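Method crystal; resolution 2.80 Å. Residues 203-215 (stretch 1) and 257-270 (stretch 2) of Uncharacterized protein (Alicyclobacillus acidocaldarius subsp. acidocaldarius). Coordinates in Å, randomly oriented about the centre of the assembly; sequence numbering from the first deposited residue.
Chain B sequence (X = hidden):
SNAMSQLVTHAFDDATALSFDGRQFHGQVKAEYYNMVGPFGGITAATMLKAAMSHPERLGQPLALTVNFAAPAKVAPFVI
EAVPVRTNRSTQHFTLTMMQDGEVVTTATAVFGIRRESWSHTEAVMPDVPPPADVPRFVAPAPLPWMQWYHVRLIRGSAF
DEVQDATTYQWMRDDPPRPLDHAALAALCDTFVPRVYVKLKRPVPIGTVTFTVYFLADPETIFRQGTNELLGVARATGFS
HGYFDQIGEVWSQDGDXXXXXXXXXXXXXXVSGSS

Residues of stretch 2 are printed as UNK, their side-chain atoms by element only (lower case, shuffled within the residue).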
ATOM      1  N   PRO B 203     -13.581  13.965  17.360  1.00 54.90           N
ATOM      2  CA  PRO B 203     -12.981  12.622  17.319  1.00 51.92           C
ATOM      3  C   PRO B 203     -13.966  11.440  17.445  1.00 54.27           C
ATOM      4  O   PRO B 203     -15.043  11.552  18.058  1.00 53.61           O
ATOM      5  CB  PRO B 203     -12.025  12.634  18.518  1.00 44.01           C
ATOM      6  CG  PRO B 203     -12.704  13.515  19.501  1.00 44.19           C
ATOM      7  CD  PRO B 203     -13.408  14.595  18.683  1.00 50.00           C
ATOM      8  N   VAL B 204     -13.565  10.318  16.847  1.00 48.19           N
ATOM      9  CA  VAL B 204     -14.187   9.013  17.040  1.00 44.13           C
ATOM     10  C   VAL B 204     -13.049   8.035  17.275  1.00 47.41           C
ATOM     11  O   VAL B 204     -11.887   8.343  16.995  1.00 49.99           O
ATOM     12  CB  VAL B 204     -15.014   8.521  15.809  1.00 36.16           C
ATOM     13  CG1 VAL B 204     -16.362   9.213  15.731  1.00 37.59           C
ATOM     14  CG2 VAL B 204     -14.239   8.698  14.507  1.00 35.91           C
ATOM     15  N   PRO B 205     -13.367   6.859  17.818  1.00 48.30           N
ATOM     16  CA  PRO B 205     -12.330   5.828  17.929  1.00 51.49           C
ATOM     17  C   PRO B 205     -11.866   5.342  16.558  1.00 54.95           C
ATOM     18  O   PRO B 205     -12.692   4.993  15.714  1.00 54.80           O
ATOM     19  CB  PRO B 205     -13.055   4.695  18.661  1.00 45.79           C
ATOM     20  CG  PRO B 205     -14.126   5.386  19.444  1.00 41.81           C
ATOM     21  CD  PRO B 205     -14.579   6.522  18.583  1.00 42.18           C
ATOM     22  N   ILE B 206     -10.555   5.297  16.354  1.00 57.95           N
ATOM     23  CA  ILE B 206      -9.992   4.763  15.119  1.00 58.33           C
ATOM     24  C   ILE B 206      -8.720   4.003  15.447  1.00 57.78           C
ATOM     25  O   ILE B 206      -8.107   4.229  16.490  1.00 59.47           O
ATOM     26  CB  ILE B 206      -9.675   5.879  14.074  1.00 51.60           C
ATOM     27  CG1 ILE B 206      -8.812   6.990  14.686  1.00 55.51           C
ATOM     28  CG2 ILE B 206     -10.954   6.474  13.504  1.00 47.07           C
ATOM     29  CD1 ILE B 206      -7.310   6.761  14.595  1.00 49.07           C
ATOM     30  N   GLY B 207      -8.331   3.090  14.565  1.00 54.11           N
ATOM     31  CA  GLY B 207      -6.995   2.537  14.624  1.00 53.85           C
ATOM     32  C   GLY B 207      -6.566   2.060  13.252  1.00 61.77           C
ATOM     33  O   GLY B 207      -7.392   1.667  12.422  1.00 65.09           O
ATOM     34  N   THR B 208      -5.257   2.060  13.025  1.00 58.04           N
ATOM     35  CA  THR B 208      -4.720   1.682  11.732  1.00 45.07           C
ATOM     36  C   THR B 208      -4.465   0.190  11.694  1.00 41.06           C
ATOM     37  O   THR B 208      -3.756  -0.360  12.544  1.00 37.42           O
ATOM     38  CB  THR B 208      -3.401   2.410  11.424  1.00 42.22           C
ATOM     39  OG1 THR B 208      -3.664   3.793  11.170  1.00 41.59           O
ATOM     40  CG2 THR B 208      -2.736   1.798  10.199  1.00 41.37           C
ATOM     41  N   VAL B 209      -5.073  -0.462  10.715  1.00 42.55           N
ATOM     42  CA  VAL B 209      -4.814  -1.862  10.435  1.00 42.57           C
ATOM     43  C   VAL B 209      -3.535  -2.054   9.623  1.00 40.01           C
ATOM     44  O   VAL B 209      -2.735  -2.955   9.900  1.00 40.10           O
ATOM     45  CB  VAL B 209      -5.980  -2.455   9.654  1.00 47.51           C
ATOM     46  CG1 VAL B 209      -5.634  -3.857   9.143  1.00 51.53           C
ATOM     47  CG2 VAL B 209      -7.220  -2.451  10.525  1.00 47.58           C
ATOM     48  N   THR B 210      -3.353  -1.206   8.615  1.00 36.88           N
ATOM     49  CA  THR B 210      -2.233  -1.349   7.700  1.00 35.33           C
ATOM     50  C   THR B 210      -1.765  -0.017   7.110  1.00 38.59           C
ATOM     51  O   THR B 210      -2.555   0.913   6.898  1.00 35.37           O
ATOM     52  CB  THR B 210      -2.570  -2.331   6.567  1.00 35.44           C
ATOM     53  OG1 THR B 210      -1.430  -2.488   5.710  1.00 42.70           O
ATOM     54  CG2 THR B 210      -3.742  -1.818   5.771  1.00 32.52           C
ATOM     55  N   PHE B 211      -0.463   0.053   6.854  1.00 37.63           N
ATOM     56  CA  PHE B 211       0.182   1.274   6.432  1.00 38.25           C
ATOM     57  C   PHE B 211       1.218   0.905   5.371  1.00 39.51           C
ATOM     58  O   PHE B 211       2.047   0.023   5.598  1.00 38.89           O
ATOM     59  CB  PHE B 211       0.813   1.889   7.680  1.00 42.28           C
ATOM     60  CG  PHE B 211       1.701   3.077   7.423  1.00 53.70           C
ATOM     61  CD1 PHE B 211       1.164   4.342   7.220  1.00 54.27           C
ATOM     62  CD2 PHE B 211       3.083   2.938   7.447  1.00 55.54           C
ATOM     63  CE1 PHE B 211       1.991   5.442   7.009  1.00 54.41           C
ATOM     64  CE2 PHE B 211       3.912   4.031   7.238  1.00 53.81           C
ATOM     65  CZ  PHE B 211       3.365   5.286   7.021  1.00 54.03           C
ATOM     66  N   THR B 212       1.159   1.557   4.208  1.00 33.13           N
ATOM     67  CA  THR B 212       2.154   1.322   3.157  1.00 35.68           C
ATOM     68  C   THR B 212       2.872   2.619   2.788  1.00 40.75           C
ATOM     69  O   THR B 212       2.276   3.695   2.824  1.00 43.02           O
ATOM     70  CB  THR B 212       1.545   0.687   1.874  1.00 48.06           C
ATOM     71  OG1 THR B 212       1.145  -0.661   2.141  1.00 54.93           O
ATOM     72  CG2 THR B 212       2.565   0.648   0.764  1.00 43.79           C
ATOM     73  N   VAL B 213       4.162   2.511   2.473  1.00 42.36           N
ATOM     74  CA  VAL B 213       4.938   3.661   1.997  1.00 47.11           C
ATOM     75  C   VAL B 213       5.947   3.319   0.888  1.00 46.91           C
ATOM     76  O   VAL B 213       6.747   2.384   0.997  1.00 39.80           O
ATOM     77  CB  VAL B 213       5.687   4.366   3.142  1.00 46.62           C
ATOM     78  CG1 VAL B 213       6.664   3.409   3.793  1.00 51.61           C
ATOM     79  CG2 VAL B 213       6.422   5.591   2.617  1.00 38.97           C
ATOM     80  N   TYR B 214       5.919   4.108  -0.174  1.00 46.24           N
ATOM     81  CA  TYR B 214       6.863   3.937  -1.261  1.00 44.80           C
ATOM     82  C   TYR B 214       7.840   5.102  -1.202  1.00 38.27           C
ATOM     83  O   TYR B 214       7.406   6.260  -1.111  1.00 33.61           O
ATOM     84  CB  TYR B 214       6.112   3.973  -2.593  1.00 44.26           C
ATOM     85  CG  TYR B 214       5.106   2.860  -2.784  1.00 37.10           C
ATOM     86  CD1 TYR B 214       5.090   1.750  -1.943  1.00 40.58           C
ATOM     87  CD2 TYR B 214       4.190   2.910  -3.822  1.00 32.62           C
ATOM     88  CE1 TYR B 214       4.184   0.725  -2.134  1.00 44.45           C
ATOM     89  CE2 TYR B 214       3.277   1.892  -4.020  1.00 38.63           C
ATOM     90  CZ  TYR B 214       3.277   0.802  -3.177  1.00 43.43           C
ATOM     91  OH  TYR B 214       2.369  -0.210  -3.385  1.00 39.97           O
ATOM     92  N   PHE B 215       9.145   4.835  -1.238  1.00 34.05           N
ATOM     93  CA  PHE B 215      10.072   5.962  -1.294  1.00 44.02           C
ATOM     94  C   PHE B 215      10.432   6.237  -2.745  1.00 46.43           C
ATOM     95  O   PHE B 215      11.290   5.562  -3.299  1.00 42.88           O
ATOM     96  CB  PHE B 215      11.378   5.617  -0.579  1.00 50.16           C
ATOM     97  CG  PHE B 215      11.201   5.123   0.821  1.00 57.25           C
ATOM     98  CD1 PHE B 215      11.271   5.999   1.891  1.00 58.40           C
ATOM     99  CD2 PHE B 215      10.992   3.777   1.073  1.00 59.78           C
ATOM    100  CE1 PHE B 215      11.114   5.551   3.191  1.00 56.00           C
ATOM    101  CE2 PHE B 215      10.835   3.319   2.368  1.00 57.83           C
ATOM    102  CZ  PHE B 215      10.896   4.209   3.430  1.00 56.11           C
ATOM    103  N   UNK B 257       9.289  15.149  -5.074  1.00 54.66           N
ATOM    104  CA  UNK B 257       8.351  14.248  -4.432  1.00 52.27           C
ATOM    105  C   UNK B 257       9.124  13.133  -3.741  1.00 55.59           C
ATOM    106  O   UNK B 257       9.778  12.310  -4.385  1.00 61.09           O
ATOM    107  c   UNK B 257       5.685  11.920  -6.043  1.00 65.24           C
ATOM    108  c   UNK B 257       6.452  12.590  -4.918  1.00 58.19           C
ATOM    109  c   UNK B 257       7.407  13.648  -5.469  1.00 52.41           C
ATOM    110  c   UNK B 257       5.494  13.215  -3.921  1.00 58.10           C
ATOM    111  N   UNK B 258       9.030  13.113  -2.419  1.00 49.20           N
ATOM    112  CA  UNK B 258       9.838  12.228  -1.586  1.00 47.35           C
ATOM    113  C   UNK B 258       9.236  10.828  -1.411  1.00 51.83           C
ATOM    114  O   UNK B 258       9.886   9.827  -1.713  1.00 50.03           O
ATOM    115  c   UNK B 258      10.700  14.320  -0.406  1.00 49.17           C
ATOM    116  c   UNK B 258      12.025  14.321  -1.133  1.00 45.28           C
ATOM    117  c   UNK B 258      10.846  15.009   0.934  1.00 46.68           C
ATOM    118  c   UNK B 258      10.151  12.896  -0.250  1.00 48.78           C
ATOM    119  N   UNK B 259       8.035  10.751  -0.841  1.00 53.69           N
ATOM    120  CA  UNK B 259       7.355   9.466  -0.698  1.00 48.36           C
ATOM    121  C   UNK B 259       5.851   9.571  -0.853  1.00 42.36           C
ATOM    122  O   UNK B 259       5.277  10.655  -0.812  1.00 43.04           O
ATOM    123  c   UNK B 259       7.694   8.830   0.629  1.00 52.10           C
ATOM    124  N   UNK B 260       5.222   8.419  -1.032  1.00 42.67           N
ATOM    125  CA  UNK B 260       3.781   8.332  -1.109  1.00 44.59           C
ATOM    126  C   UNK B 260       3.340   7.262  -0.116  1.00 43.58           C
ATOM    127  O   UNK B 260       4.056   6.276   0.097  1.00 39.34           O
ATOM    128  c   UNK B 260       3.851   6.646  -2.982  1.00 54.10           C
ATOM    129  c   UNK B 260       3.312   7.995  -2.544  1.00 53.15           C
ATOM    130  o   UNK B 260       1.879   7.969  -2.595  1.00 66.64           O
ATOM    131  N   UNK B 261       2.184   7.465   0.512  1.00 45.77           N
ATOM    132  CA  UNK B 261       1.683   6.502   1.483  1.00 50.59           C
ATOM    133  C   UNK B 261       0.206   6.285   1.405  1.00 46.30           C
ATOM    134  O   UNK B 261      -0.552   7.169   1.017  1.00 45.24           O
ATOM    135  c   UNK B 261       3.379   7.151   3.161  1.00 73.88           C
ATOM    136  c   UNK B 261       1.920   6.948   2.923  1.00 59.84           C
ATOM    137  o   UNK B 261       1.223   8.173   3.163  1.00 59.40           O
ATOM    138  N   UNK B 262      -0.185   5.096   1.834  1.00 49.57           N
ATOM    139  CA  UNK B 262      -1.576   4.764   2.047  1.00 51.06           C
ATOM    140  C   UNK B 262      -1.759   4.161   3.430  1.00 43.53           C
ATOM    141  O   UNK B 262      -0.831   3.598   4.032  1.00 38.76           O
ATOM    142  c   UNK B 262      -2.092   3.782   0.994  1.00 56.62           C
ATOM    143  c   UNK B 262      -1.802   4.315  -0.396  1.00 59.20           C
ATOM    144  o   UNK B 262      -1.443   2.515   1.160  1.00 63.61           O
ATOM    145  N   UNK B 263      -2.973   4.298   3.928  1.00 39.24           N
ATOM    146  CA  UNK B 263      -3.297   3.832   5.251  1.00 46.23           C
ATOM    147  C   UNK B 263      -4.707   3.295   5.192  1.00 47.58           C
ATOM    148  O   UNK B 263      -5.587   3.934   4.616  1.00 45.98           O
ATOM    149  c   UNK B 263      -2.413   5.847   8.413  1.00 56.57           C
ATOM    150  o   UNK B 263      -2.871   6.167   9.504  1.00 68.16           O
ATOM    151  n   UNK B 263      -1.418   6.506   7.833  1.00 53.42           N
ATOM    152  c   UNK B 263      -2.973   4.667   7.652  1.00 52.20           C
ATOM    153  c   UNK B 263      -3.244   5.015   6.212  1.00 52.36           C
ATOM    154  N   UNK B 264      -4.925   2.125   5.780  1.00 47.63           N
ATOM    155  CA  UNK B 264      -6.279   1.624   5.971  1.00 43.44           C
ATOM    156  C   UNK B 264      -6.606   1.689   7.452  1.00 48.53           C
ATOM    157  O   UNK B 264      -5.877   1.152   8.288  1.00 54.06           O
ATOM    158  c   UNK B 264      -8.774   0.675   4.773  1.00 37.71           C
ATOM    159  c   UNK B 264      -6.429   0.195   5.462  1.00 39.38           C
ATOM    160  c   UNK B 264      -8.076  -1.726   5.046  1.00 42.95           C
ATOM    161  c   UNK B 264      -7.883  -0.283   5.544  1.00 41.50           C
ATOM    162  N   UNK B 265      -7.704   2.348   7.785  1.00 43.93           N
ATOM    163  CA  UNK B 265      -7.965   2.626   9.174  1.00 37.93           C
ATOM    164  C   UNK B 265      -9.362   2.241   9.618  1.00 37.45           C
ATOM    165  O   UNK B 265     -10.365   2.685   9.054  1.00 39.47           O
ATOM    166  c   UNK B 265      -7.758   4.098   9.462  1.00 37.76           C
ATOM    167  c   UNK B 265      -7.750   4.329  10.958  1.00 43.67           C
ATOM    168  c   UNK B 265      -6.466   4.563   8.834  1.00 30.16           C
ATOM    169  N   UNK B 266      -9.400   1.407  10.645  1.00 41.57           N
ATOM    170  CA  UNK B 266     -10.622   1.093  11.350  1.00 50.08           C
ATOM    171  C   UNK B 266     -11.240   2.341  11.960  1.00 49.34           C
ATOM    172  O   UNK B 266     -10.551   3.177  12.537  1.00 48.79           O
ATOM    173  c   UNK B 266     -12.534  -1.029  12.893  1.00 93.80           C
ATOM    174  o   UNK B 266     -14.868  -0.957  15.710  1.00100.90           O
ATOM    175  c   UNK B 266     -13.649  -1.297  13.682  1.00 98.43           C
ATOM    176  c   UNK B 266     -10.326   0.110  12.466  1.00 61.21           C
ATOM    177  c   UNK B 266     -11.526  -0.166  13.328  1.00 83.49           C
ATOM    178  c   UNK B 266     -13.765  -0.697  14.920  1.00101.42           C
ATOM    179  c   UNK B 266     -11.663   0.429  14.573  1.00 92.03           C
ATOM    180  c   UNK B 266     -12.773   0.168  15.370  1.00 99.90           C
ATOM    181  N   UNK B 267     -12.554   2.444  11.860  1.00 48.78           N
ATOM    182  CA  UNK B 267     -13.264   3.609  12.348  1.00 53.78           C
ATOM    183  C   UNK B 267     -14.584   3.218  13.032  1.00 66.24           C
ATOM    184  O   UNK B 267     -15.329   2.379  12.516  1.00 76.33           O
ATOM    185  c   UNK B 267     -16.060   4.139   8.926  1.00 66.65           C
ATOM    186  c   UNK B 267     -14.728   5.388  11.258  1.00 51.63           C
ATOM    187 se   UNK B 267     -15.222   5.833   9.445  0.74 68.42          SE
ATOM    188  c   UNK B 267     -13.504   4.531  11.169  1.00 54.27           C
ATOM    189  N   UNK B 268     -14.864   3.819  14.192  1.00 65.21           N
ATOM    190  CA  UNK B 268     -16.031   3.456  15.018  1.00 66.86           C
ATOM    191  C   UNK B 268     -17.357   4.242  14.887  1.00 65.48           C
ATOM    192  O   UNK B 268     -18.282   3.995  15.646  1.00 62.85           O
ATOM    193  c   UNK B 268     -15.510   1.456  18.180  1.00 91.88           C
ATOM    194  c   UNK B 268     -15.037   0.007  18.406  1.00 98.35           C
ATOM    195  c   UNK B 268     -14.994   2.021  16.864  1.00 83.98           C
ATOM    196  n   UNK B 268     -13.598  -0.130  18.819  1.00 99.04           N
ATOM    197  c   UNK B 268     -15.646   3.349  16.500  1.00 75.65           C
ATOM    198  N   UNK B 269     -17.461   5.182  13.956  1.00 74.84           N
ATOM    199  CA  UNK B 269     -18.686   5.989  13.837  1.00 80.90           C
ATOM    200  C   UNK B 269     -19.962   5.226  13.431  1.00 80.47           C
ATOM    201  O   UNK B 269     -20.050   4.694  12.325  1.00 78.47           O
ATOM    202  c   UNK B 269     -18.448   7.152  12.881  1.00 81.84           C
ATOM    203  N   UNK B 270     -20.954   5.170  14.335  1.00 83.52           N
ATOM    204  CA  UNK B 270     -22.305   4.685  14.041  1.00 84.95           C
ATOM    205  C   UNK B 270     -23.247   5.831  13.679  1.00 83.98           C
ATOM    206  O   UNK B 270     -22.837   6.995  13.679  1.00 73.50           O
ATOM    207  c   UNK B 270     -20.788   5.459  15.771  1.00 86.10           C
ATOM    208  c   UNK B 270     -22.059   4.909  16.392  1.00 87.58           C
ATOM    209  c   UNK B 270     -22.725   4.048  15.361  1.00 88.18           C
TER

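Position 257 has four side-chain carbons forking at the second, and none reaches stretch 1: Leu257. Position 258 repeats that fork, its end leading away from the contact: Leu258. Position 259 has one carbon, CB, 3.1 Å from Tyr214 O and 4.0 Å from Val213 CG2; it is Ala259.

Position 260 has one carbon carrying an oxygen and a carbon, the mark of threonine. Its backbone pairs with Tyr214, N to Tyr214 O at 3.1 Å and O to Tyr214 N at 2.9 Å, and the CG2 of Thr260 lies 3.5 Å from Tyr214 CB. Position 261 branches in the same way, so Thr261; its CG2 packs 3.5 Å from Val213 CG2. Position 262 is a third such branch, Thr262, hydrogen-bonded through O to Thr212 N (2.9 Å) and through N to Thr212 O (3.0 Å).

At position 263 three carbons end in one oxygen and one nitrogen, a glutamine amide: Gln263. The amide lies beside Phe211, at the edge of its ring, but its orientation is uncertain. Position 264 has four carbons forked at the second, so Leu264; its CB sits 3.4 Å from Thr210 CG2, and its N bonds to Thr210 O at 2.9 Å.

Position 265 shows one carbon bearing two, hence Val265, with CG1 4.0 Å from Ile206 CB. Position 266 has a carbon leading to a six-carbon ring with an oxygen: Tyr266. Gly207 N approaches the ring at its edge and bonds to Tyr266 O at 3.0 Å; the return bond, Tyr266 N to Gly207 O, is short at 2.7 Å but bent to 124°, and weak.

Position 267 is an unbranched run of two carbons, selenium and a carbon: selenomethionine, Met267, whose CB lies 4.0 Å from Ile206 CG2. Position 268, four carbons ending in nitrogen, is Lys268; its N bonds to Pro205 O at 2.9 Å. Position 269 has one carbon, CB, 4.1 Å from Val204 CG1, giving Ala269. Three carbons close onto the backbone N at position 270: Pro270.

The contact is an antiparallel ladder. Strand 210-215 runs at 170° to strand 257-267, whereas strand 206-208 runs at 149°, the chain turning at Val209. A beta bulge there shifts the register by one: Leu264 O accepts from Val209 N at 3.0 Å and, weakly, from Thr210 N at 3.5 Å. Side chains alternate between faces, placing Ile206, Val213, Ala259 and Val265 on one and Thr212, Tyr214, Thr260 and Thr262 on the other. Together the stretches bury 986 Å².

Stretch 2 (257-270) LLATTTQLVYMKAP
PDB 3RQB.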